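Local coordinates for protein putative polyketide synthase (Brevibacillus brevis, PDB 6HP2) that probably methylates polyketide intermediates in bacillaene biosynthesis, as the S-adenosylmethionine-dependent O-methyltransferase domain of a multifunctional trans-AT polyketide synthase, at residues A[100-105]-A[170-175]. Numbering follows the deposited sequence.
Sequences LDFGCG and IEVSFH. With SAH (S-adenosyl-L-homocysteine), chain B.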
# COMPACT_ATOMS: atom_id res chain seq x y z
N LEU A 100 -8.83 6.61 -7.42
CA LEU A 100 -9.38 6.28 -6.11
C LEU A 100 -8.32 5.64 -5.23
O LEU A 100 -7.58 4.73 -5.66
CB LEU A 100 -10.61 5.33 -6.23
CG LEU A 100 -11.12 4.60 -5.00
CD1 LEU A 100 -11.85 5.61 -4.13
CD2 LEU A 100 -12.03 3.44 -5.37
N ASP A 101 -8.29 6.06 -3.97
CA ASP A 101 -7.46 5.47 -2.90
C ASP A 101 -8.44 4.87 -1.92
O ASP A 101 -9.12 5.65 -1.22
CB ASP A 101 -6.59 6.55 -2.23
CG ASP A 101 -5.72 6.03 -1.12
OD1 ASP A 101 -6.09 5.01 -0.50
OD2 ASP A 101 -4.63 6.61 -0.88
N PHE A 102 -8.55 3.51 -1.86
CA PHE A 102 -9.66 2.93 -1.09
C PHE A 102 -9.33 2.70 0.40
O PHE A 102 -10.14 2.11 1.10
CB PHE A 102 -10.19 1.66 -1.71
CG PHE A 102 -9.23 0.54 -1.83
CD1 PHE A 102 -9.06 -0.35 -0.78
CD2 PHE A 102 -8.64 0.25 -3.07
CE1 PHE A 102 -8.24 -1.49 -0.89
CE2 PHE A 102 -7.84 -0.89 -3.22
CZ PHE A 102 -7.62 -1.77 -2.10
N GLY A 103 -8.17 3.15 0.86
CA GLY A 103 -7.81 3.21 2.30
C GLY A 103 -6.77 4.30 2.45
O GLY A 103 -5.55 4.02 2.53
N CYS A 104 -7.20 5.57 2.48
CA CYS A 104 -6.27 6.63 2.12
C CYS A 104 -5.48 7.25 3.30
O CYS A 104 -4.75 8.22 3.07
CB CYS A 104 -7.03 7.73 1.36
SG CYS A 104 -8.41 8.49 2.37
N GLY A 105 -5.50 6.66 4.49
CA GLY A 105 -4.66 7.16 5.56
C GLY A 105 -4.97 8.65 5.84
O GLY A 105 -6.11 9.05 5.99
N ILE A 170 -2.75 0.93 -0.67
CA ILE A 170 -1.45 0.69 -0.07
C ILE A 170 -1.62 0.21 1.37
O ILE A 170 -2.09 0.98 2.21
CB ILE A 170 -0.59 1.97 -0.10
CG1 ILE A 170 -0.32 2.38 -1.55
CG2 ILE A 170 0.71 1.75 0.65
CD1 ILE A 170 0.30 3.75 -1.68
N GLU A 171 -1.25 -1.05 1.66
CA GLU A 171 -1.37 -1.65 3.00
C GLU A 171 -2.79 -1.54 3.55
O GLU A 171 -2.98 -1.21 4.72
CB GLU A 171 -0.37 -1.05 4.00
CG GLU A 171 1.09 -1.37 3.72
CD GLU A 171 1.98 -1.09 4.91
OE1 GLU A 171 1.45 -0.93 6.02
OE2 GLU A 171 3.21 -1.03 4.73
N VAL A 172 -3.79 -1.79 2.71
CA VAL A 172 -5.17 -1.66 3.15
C VAL A 172 -6.07 -2.89 3.16
O VAL A 172 -6.93 -2.99 4.03
CB VAL A 172 -5.89 -0.61 2.28
CG1 VAL A 172 -7.38 -0.61 2.58
CG2 VAL A 172 -5.30 0.77 2.50
N SER A 173 -5.90 -3.83 2.23
CA SER A 173 -6.88 -4.91 2.19
C SER A 173 -6.70 -5.94 3.31
O SER A 173 -7.69 -6.61 3.65
CB SER A 173 -6.89 -5.63 0.83
OG SER A 173 -5.94 -6.60 0.80
N PHE A 174 -5.50 -6.06 3.89
CA PHE A 174 -5.34 -7.01 4.99
C PHE A 174 -6.05 -6.55 6.25
O PHE A 174 -6.22 -7.35 7.18
CB PHE A 174 -3.86 -7.35 5.29
CG PHE A 174 -3.03 -6.22 5.79
CD1 PHE A 174 -3.00 -5.92 7.12
CD2 PHE A 174 -2.24 -5.49 4.93
CE1 PHE A 174 -2.20 -4.89 7.61
CE2 PHE A 174 -1.42 -4.47 5.43
CZ PHE A 174 -1.44 -4.17 6.77
N HIS A 175 -6.49 -5.29 6.30
CA HIS A 175 -7.33 -4.81 7.41
C HIS A 175 -8.82 -5.14 7.18
O HIS A 175 -9.67 -4.83 8.01
CB HIS A 175 -7.22 -3.28 7.60
CG HIS A 175 -5.85 -2.80 7.90
ND1 HIS A 175 -5.27 -2.92 9.14
CD2 HIS A 175 -4.94 -2.18 7.12
CE1 HIS A 175 -4.04 -2.42 9.10
NE2 HIS A 175 -3.82 -1.95 7.89
N SAH B . -2.70 4.04 2.31
CA SAH B . -2.35 4.93 3.41
CB SAH B . -2.84 4.40 4.75
CG SAH B . -2.54 2.94 5.04
SD SAH B . -3.00 2.50 6.74
C SAH B . -0.85 5.10 3.41
O SAH B . -0.30 5.83 4.23
OXT SAH B . -0.18 4.52 2.56
C5' SAH B . -4.52 1.60 6.36
C4' SAH B . -5.63 2.52 5.87
O4' SAH B . -6.75 1.69 5.45
C3' SAH B . -6.22 3.38 7.04
O3' SAH B . -6.41 4.68 6.46
C2' SAH B . -7.56 2.75 7.41
O2' SAH B . -8.52 3.63 7.89
C1' SAH B . -7.96 2.15 6.04
N9 SAH B . -8.95 1.07 6.07
C8 SAH B . -8.88 -0.12 6.73
N7 SAH B . -10.04 -0.75 6.50
C5 SAH B . -10.80 -0.00 5.66
C6 SAH B . -12.06 -0.16 5.11
N6 SAH B . -12.82 -1.24 5.27
N1 SAH B . -12.54 0.81 4.27
C2 SAH B . -11.83 1.98 4.05
N3 SAH B . -10.60 2.13 4.64
C4 SAH B . -10.12 1.19 5.45
O HOH W 1 -4.08 3.34 -0.27
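Val172 wedges its two methyls between Phe102, Gly103 and the bound S-adenosyl-L-homocysteine. CG1, anti to the backbone N (chi1 171°), meets the Phe102 ring obliquely, 3.7 Å from CE1, the two side chains passing alongside one another with opposed directions. The other branch, CG2, rests directly against the backbone carbonyl of Gly103, 3.3 Å from its O, and lies at a similar distance from the ribose oxygen O4' of the ligand.

The ligand itself ties the segments together: its amino N donates to Gly103 O at 2.9 Å and to Ile170 O at 3.1 Å, so one nitrogen bridges both backbones. Further along, Gly105 N makes a weak hydrogen bond of 2.9 Å to the ribose hydroxyl O3'. On the side of 170-175, His175 CB packs 3.7 Å from adenine C8.

Behind this shell, Asp101 OD1 accepts from Gly103 N (3.1 Å) in an Asx turn at the start of the loop. It also accepts a hydrogen bond from a water that in turn accepts from Ile170 N, a second bridge between the segments.

Asp101 ends strand 98-101, and Phe102 to Gly105 open the glycine-rich loop (motif I) characteristic of Rossmann-like class I methyltransferases. The loop runs toward helix 108-116, while 170-175 follows the adjacent parallel strand 164-170; Phe102 also packs on Leu198 of strand 194-203.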